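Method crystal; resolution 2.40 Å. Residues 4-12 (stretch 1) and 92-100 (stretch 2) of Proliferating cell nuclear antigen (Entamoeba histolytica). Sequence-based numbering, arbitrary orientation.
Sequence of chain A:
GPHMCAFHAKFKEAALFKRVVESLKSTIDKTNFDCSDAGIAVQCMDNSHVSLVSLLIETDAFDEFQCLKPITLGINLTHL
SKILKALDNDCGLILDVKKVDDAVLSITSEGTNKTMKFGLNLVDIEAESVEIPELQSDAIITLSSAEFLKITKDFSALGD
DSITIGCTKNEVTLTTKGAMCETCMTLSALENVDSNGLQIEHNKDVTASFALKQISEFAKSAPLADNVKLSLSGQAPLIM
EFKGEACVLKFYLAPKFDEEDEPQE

Stretch 1 4-12: MCAFHAKFK
Stretch 2 (92-100) GLILDVKKV

How do the two stretches lie against each other? They are neighbouring strands of a sheet, residues 7-11 running antiparallel to the strand that ends at Val97, with 171° between their directions and 4.6 Å between axes at closest approach. Phe7 pairs with Val97, His8 with Asp96, Ala9 with Leu95 and Lys10 with Ile94, at CA-CA distances of 5.0, 4.7, 5.1 and 4.3 Å. Backbone torsions stay extended, for example -150/130 at Ala9 and -115/138 at Leu95, with phi rising to -74° at Phe11; Ala6, at -66/-32, breaks this pattern just before the strand.

Which backbone atoms tie the strands together? Ala9 and Leu95 form a closed pair, Ala9 N to Leu95 O at 3.0 Å and Leu95 N to Ala9 O at 2.7 Å. Two residues along, Val97 N donates to Phe7 O at 2.9 Å, whereas the return bond from Phe7 N to Val97 O is weak at 3.4 Å. Phe11 N reaches Leu93 O at 3.0 Å, and at the other end Ala6 N bonds to Lys98 O at 3.3 Å and weakly to Val97 O at 3.0 Å. Between these rungs CA-H...O contacts add to the seam, such as Ile94 CA to Ala9 O at 3.2 Å.

What fills the buried face? Phe7, Ala9, Leu95 and Val97 share it, and all are apolar, as suits burial. Phe7 is t (chi2 62°), bringing CE2 to 4.2 Å from Leu95 CB, while its CB lies 4.2 Å from Val97 CB; Val97 is also t. Leu95 sits between wells, chi1 -93° and chi2 33°, with CD2 3.8 Å from Phe11 CE2, at the edge of that ring. Phe11 is m with chi2 -94°, and its CD2 lies 3.8 Å from CD2 of Leu93, whose rotamer is t, p. Ala9, with only a methyl group, takes little space between the larger side chains.

How does the partly exposed face use polar groups? His8 is t with chi2 75°, and Asp96 is m with chi2 123°; these rotamers let His8 ND1 donate to Asp96 OD2 at 3.0 Å, the carboxylate oxygen lying near the imidazole plane. His8 CE1 also comes 3.5 Å from Ile94 CG2. Ile94 is m, t, and its CG1 lies 3.7 Å from Lys10 CG. Lys10 begins t, t, p, with chi4 at -141°: its aliphatic part packs here, while its end leads away, keeping the charged amine off the apolar contact.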

ATOM      1  N   MET A   4     -45.550  -8.783   7.504  1.00 29.03           N
ATOM      2  CA  MET A   4     -44.661  -8.456   8.633  1.00 34.98           C
ATOM      3  C   MET A   4     -43.276  -9.117   8.555  1.00 30.24           C
ATOM      4  O   MET A   4     -43.173 -10.325   8.361  1.00 32.89           O
ATOM      5  CB  MET A   4     -45.331  -8.804   9.966  1.00 29.89           C
ATOM      6  CG  MET A   4     -46.384  -7.800  10.388  1.00 31.20           C
ATOM      7  SD  MET A   4     -47.539  -8.446  11.615  1.00 46.50           S
ATOM      8  CE  MET A   4     -46.455  -8.736  13.010  1.00 27.53           C
ATOM      9  N   CYS A   5     -42.221  -8.318   8.714  1.00 29.50           N
ATOM     10  CA  CYS A   5     -40.845  -8.822   8.644  1.00 29.39           C
ATOM     11  C   CYS A   5     -40.485  -9.717   9.821  1.00 28.93           C
ATOM     12  O   CYS A   5     -40.763  -9.376  10.971  1.00 31.22           O
ATOM     13  CB  CYS A   5     -39.851  -7.668   8.621  1.00 28.93           C
ATOM     14  SG  CYS A   5     -39.791  -6.741   7.101  1.00 42.01           S
ATOM     15  N   ALA A   6     -39.838 -10.843   9.531  1.00 26.95           N
ATOM     16  CA  ALA A   6     -39.372 -11.761  10.565  1.00 24.74           C
ATOM     17  C   ALA A   6     -38.283 -11.124  11.421  1.00 25.53           C
ATOM     18  O   ALA A   6     -38.153 -11.414  12.616  1.00 23.11           O
ATOM     19  CB  ALA A   6     -38.858 -13.040   9.938  1.00 26.06           C
ATOM     20  N   PHE A   7     -37.502 -10.249  10.800  1.00 23.54           N
ATOM     21  CA  PHE A   7     -36.404  -9.603  11.491  1.00 21.64           C
ATOM     22  C   PHE A   7     -36.141  -8.211  10.938  1.00 20.75           C
ATOM     23  O   PHE A   7     -36.039  -8.016   9.728  1.00 21.81           O
ATOM     24  CB  PHE A   7     -35.144 -10.474  11.411  1.00 22.69           C
ATOM     25  CG  PHE A   7     -33.969  -9.916  12.165  1.00 21.94           C
ATOM     26  CD1 PHE A   7     -34.031  -9.740  13.538  1.00 20.46           C
ATOM     27  CD2 PHE A   7     -32.804  -9.567  11.501  1.00 21.16           C
ATOM     28  CE1 PHE A   7     -32.958  -9.221  14.229  1.00 21.01           C
ATOM     29  CE2 PHE A   7     -31.727  -9.049  12.189  1.00 19.62           C
ATOM     30  CZ  PHE A   7     -31.804  -8.876  13.552  1.00 20.86           C
ATOM     31  N   HIS A   8     -36.050  -7.243  11.842  1.00 20.67           N
ATOM     32  CA  HIS A   8     -35.643  -5.891  11.487  1.00 22.22           C
ATOM     33  C   HIS A   8     -34.676  -5.326  12.529  1.00 20.71           C
ATOM     34  O   HIS A   8     -34.918  -5.406  13.727  1.00 19.81           O
ATOM     35  CB  HIS A   8     -36.869  -4.987  11.326  1.00 22.15           C
ATOM     36  CG  HIS A   8     -36.546  -3.527  11.251  1.00 21.88           C
ATOM     37  ND1 HIS A   8     -36.011  -2.938  10.126  1.00 22.74           N
ATOM     38  CD2 HIS A   8     -36.685  -2.537  12.164  1.00 21.87           C
ATOM     39  CE1 HIS A   8     -35.830  -1.650  10.352  1.00 23.29           C
ATOM     40  NE2 HIS A   8     -36.231  -1.381  11.580  1.00 22.31           N
ATOM     41  N   ALA A   9     -33.573  -4.754  12.071  1.00 21.15           N
ATOM     42  CA  ALA A   9     -32.602  -4.185  12.995  1.00 23.58           C
ATOM     43  C   ALA A   9     -31.845  -3.008  12.392  1.00 23.67           C
ATOM     44  O   ALA A   9     -31.331  -3.102  11.281  1.00 25.45           O
ATOM     45  CB  ALA A   9     -31.626  -5.259  13.462  1.00 21.13           C
ATOM     46  N   LYS A  10     -31.785  -1.899  13.123  1.00 22.62           N
ATOM     47  CA  LYS A  10     -30.916  -0.800  12.730  1.00 24.23           C
ATOM     48  C   LYS A  10     -29.887  -0.519  13.797  1.00 23.03           C
ATOM     49  O   LYS A  10     -30.230  -0.294  14.952  1.00 22.75           O
ATOM     50  CB  LYS A  10     -31.699   0.476  12.447  1.00 26.22           C
ATOM     51  CG  LYS A  10     -30.799   1.626  12.019  1.00 25.19           C
ATOM     52  CD  LYS A  10     -31.615   2.860  11.739  1.00 28.72           C
ATOM     53  CE  LYS A  10     -32.284   3.324  13.013  1.00 31.58           C
ATOM     54  NZ  LYS A  10     -33.668   3.822  12.775  1.00 36.44           N
ATOM     55  N   PHE A  11     -28.624  -0.506  13.397  1.00 22.47           N
ATOM     56  CA  PHE A  11     -27.547  -0.312  14.343  1.00 22.80           C
ATOM     57  C   PHE A  11     -27.459   1.129  14.802  1.00 23.14           C
ATOM     58  O   PHE A  11     -27.810   2.046  14.071  1.00 24.34           O
ATOM     59  CB  PHE A  11     -26.226  -0.748  13.726  1.00 24.01           C
ATOM     60  CG  PHE A  11     -26.104  -2.226  13.566  1.00 23.99           C
ATOM     61  CD1 PHE A  11     -25.480  -2.988  14.539  1.00 23.55           C
ATOM     62  CD2 PHE A  11     -26.631  -2.861  12.457  1.00 24.35           C
ATOM     63  CE1 PHE A  11     -25.370  -4.360  14.401  1.00 22.68           C
ATOM     64  CE2 PHE A  11     -26.526  -4.231  12.313  1.00 23.75           C
ATOM     65  CZ  PHE A  11     -25.889  -4.983  13.286  1.00 21.68           C
ATOM     66  N   LYS A  12     -27.002   1.319  16.031  1.00 22.65           N
ATOM     67  CA  LYS A  12     -26.628   2.644  16.490  1.00 25.35           C
ATOM     68  C   LYS A  12     -25.398   3.082  15.713  1.00 26.03           C
ATOM     69  O   LYS A  12     -25.341   4.203  15.209  1.00 30.95           O
ATOM     70  CB  LYS A  12     -26.350   2.640  17.996  1.00 24.09           C
ATOM     71  CG  LYS A  12     -27.618   2.665  18.830  1.00 25.23           C
ATOM     72  CD  LYS A  12     -27.349   2.494  20.305  1.00 24.26           C
ATOM     73  CE  LYS A  12     -28.611   2.727  21.114  1.00 25.45           C
ATOM     74  NZ  LYS A  12     -28.439   2.363  22.555  1.00 28.74           N
ATOM     75  N   GLY A  92     -26.419   4.745   8.070  1.00 37.65           N
ATOM     76  CA  GLY A  92     -27.424   4.108   8.895  1.00 34.28           C
ATOM     77  C   GLY A  92     -27.652   2.699   8.401  1.00 33.07           C
ATOM     78  O   GLY A  92     -28.291   2.484   7.374  1.00 34.00           O
ATOM     79  N   LEU A  93     -27.127   1.728   9.135  1.00 29.53           N
ATOM     80  CA  LEU A  93     -27.146   0.354   8.667  1.00 28.13           C
ATOM     81  C   LEU A  93     -28.360  -0.415   9.189  1.00 27.62           C
ATOM     82  O   LEU A  93     -28.598  -0.490  10.394  1.00 26.41           O
ATOM     83  CB  LEU A  93     -25.845  -0.355   9.046  1.00 26.78           C
ATOM     84  CG  LEU A  93     -25.764  -1.814   8.608  1.00 25.84           C
ATOM     85  CD1 LEU A  93     -25.692  -1.913   7.105  1.00 27.23           C
ATOM     86  CD2 LEU A  93     -24.569  -2.481   9.234  1.00 28.27           C
ATOM     87  N   ILE A  94     -29.118  -0.991   8.265  1.00 25.95           N
ATOM     88  CA  ILE A  94     -30.318  -1.720   8.613  1.00 23.54           C
ATOM     89  C   ILE A  94     -30.263  -3.114   8.027  1.00 23.80           C
ATOM     90  O   ILE A  94     -29.801  -3.315   6.906  1.00 21.97           O
ATOM     91  CB  ILE A  94     -31.576  -1.006   8.101  1.00 25.15           C
ATOM     92  CG1 ILE A  94     -31.653   0.401   8.681  1.00 26.30           C
ATOM     93  CG2 ILE A  94     -32.826  -1.781   8.476  1.00 25.84           C
ATOM     94  CD1 ILE A  94     -32.571   1.308   7.922  1.00 29.32           C
ATOM     95  N   LEU A  95     -30.734  -4.073   8.811  1.00 23.21           N
ATOM     96  CA  LEU A  95     -30.858  -5.450   8.373  1.00 23.25           C
ATOM     97  C   LEU A  95     -32.331  -5.811   8.338  1.00 24.35           C
ATOM     98  O   LEU A  95     -33.084  -5.438   9.234  1.00 24.58           O
ATOM     99  CB  LEU A  95     -30.135  -6.373   9.342  1.00 21.13           C
ATOM    100  CG  LEU A  95     -28.679  -6.762   9.087  1.00 22.58           C
ATOM    101  CD1 LEU A  95     -27.878  -5.664   8.420  1.00 22.70           C
ATOM    102  CD2 LEU A  95     -28.061  -7.127  10.416  1.00 21.64           C
ATOM    103  N   ASP A  96     -32.745  -6.528   7.301  1.00 23.37           N
ATOM    104  CA  ASP A  96     -34.120  -6.981   7.201  1.00 23.75           C
ATOM    105  C   ASP A  96     -34.156  -8.401   6.677  1.00 24.80           C
ATOM    106  O   ASP A  96     -33.385  -8.759   5.785  1.00 23.53           O
ATOM    107  CB  ASP A  96     -34.929  -6.075   6.264  1.00 26.88           C
ATOM    108  CG  ASP A  96     -35.461  -4.822   6.954  1.00 29.13           C
ATOM    109  OD1 ASP A  96     -35.148  -3.705   6.488  1.00 30.99           O
ATOM    110  OD2 ASP A  96     -36.216  -4.948   7.940  1.00 29.83           O
ATOM    111  N   VAL A  97     -35.042  -9.209   7.253  1.00 21.97           N
ATOM    112  CA  VAL A  97     -35.447 -10.463   6.633  1.00 24.17           C
ATOM    113  C   VAL A  97     -36.966 -10.478   6.457  1.00 27.71           C
ATOM    114  O   VAL A  97     -37.711 -10.355   7.424  1.00 30.04           O
ATOM    115  CB  VAL A  97     -34.984 -11.690   7.425  1.00 25.75           C
ATOM    116  CG1 VAL A  97     -35.565 -12.955   6.819  1.00 25.87           C
ATOM    117  CG2 VAL A  97     -33.464 -11.758   7.446  1.00 25.73           C
ATOM    118  N   LYS A  98     -37.418 -10.603   5.215  1.00 29.12           N
ATOM    119  CA  LYS A  98     -38.841 -10.578   4.911  1.00 27.59           C
ATOM    120  C   LYS A  98     -39.515 -11.802   5.502  1.00 30.11           C
ATOM    121  O   LYS A  98     -40.352 -11.681   6.392  1.00 30.74           O
ATOM    122  N   LYS A  99     -39.145 -12.979   5.005  1.00 34.62           N
ATOM    123  CA  LYS A  99     -39.725 -14.242   5.470  1.00 39.03           C
ATOM    124  C   LYS A  99     -38.664 -15.342   5.554  1.00 44.19           C
ATOM    125  O   LYS A  99     -37.623 -15.163   6.183  1.00 44.36           O
ATOM    126  N   VAL A 100     -38.930 -16.482   4.924  1.00 49.09           N
ATOM    127  CA  VAL A 100     -37.945 -17.563   4.858  1.00 49.78           C
ATOM    128  C   VAL A 100     -37.433 -17.748   3.426  1.00 49.26           C
ATOM    129  O   VAL A 100     -37.138 -18.866   3.001  1.00 47.69           O
TER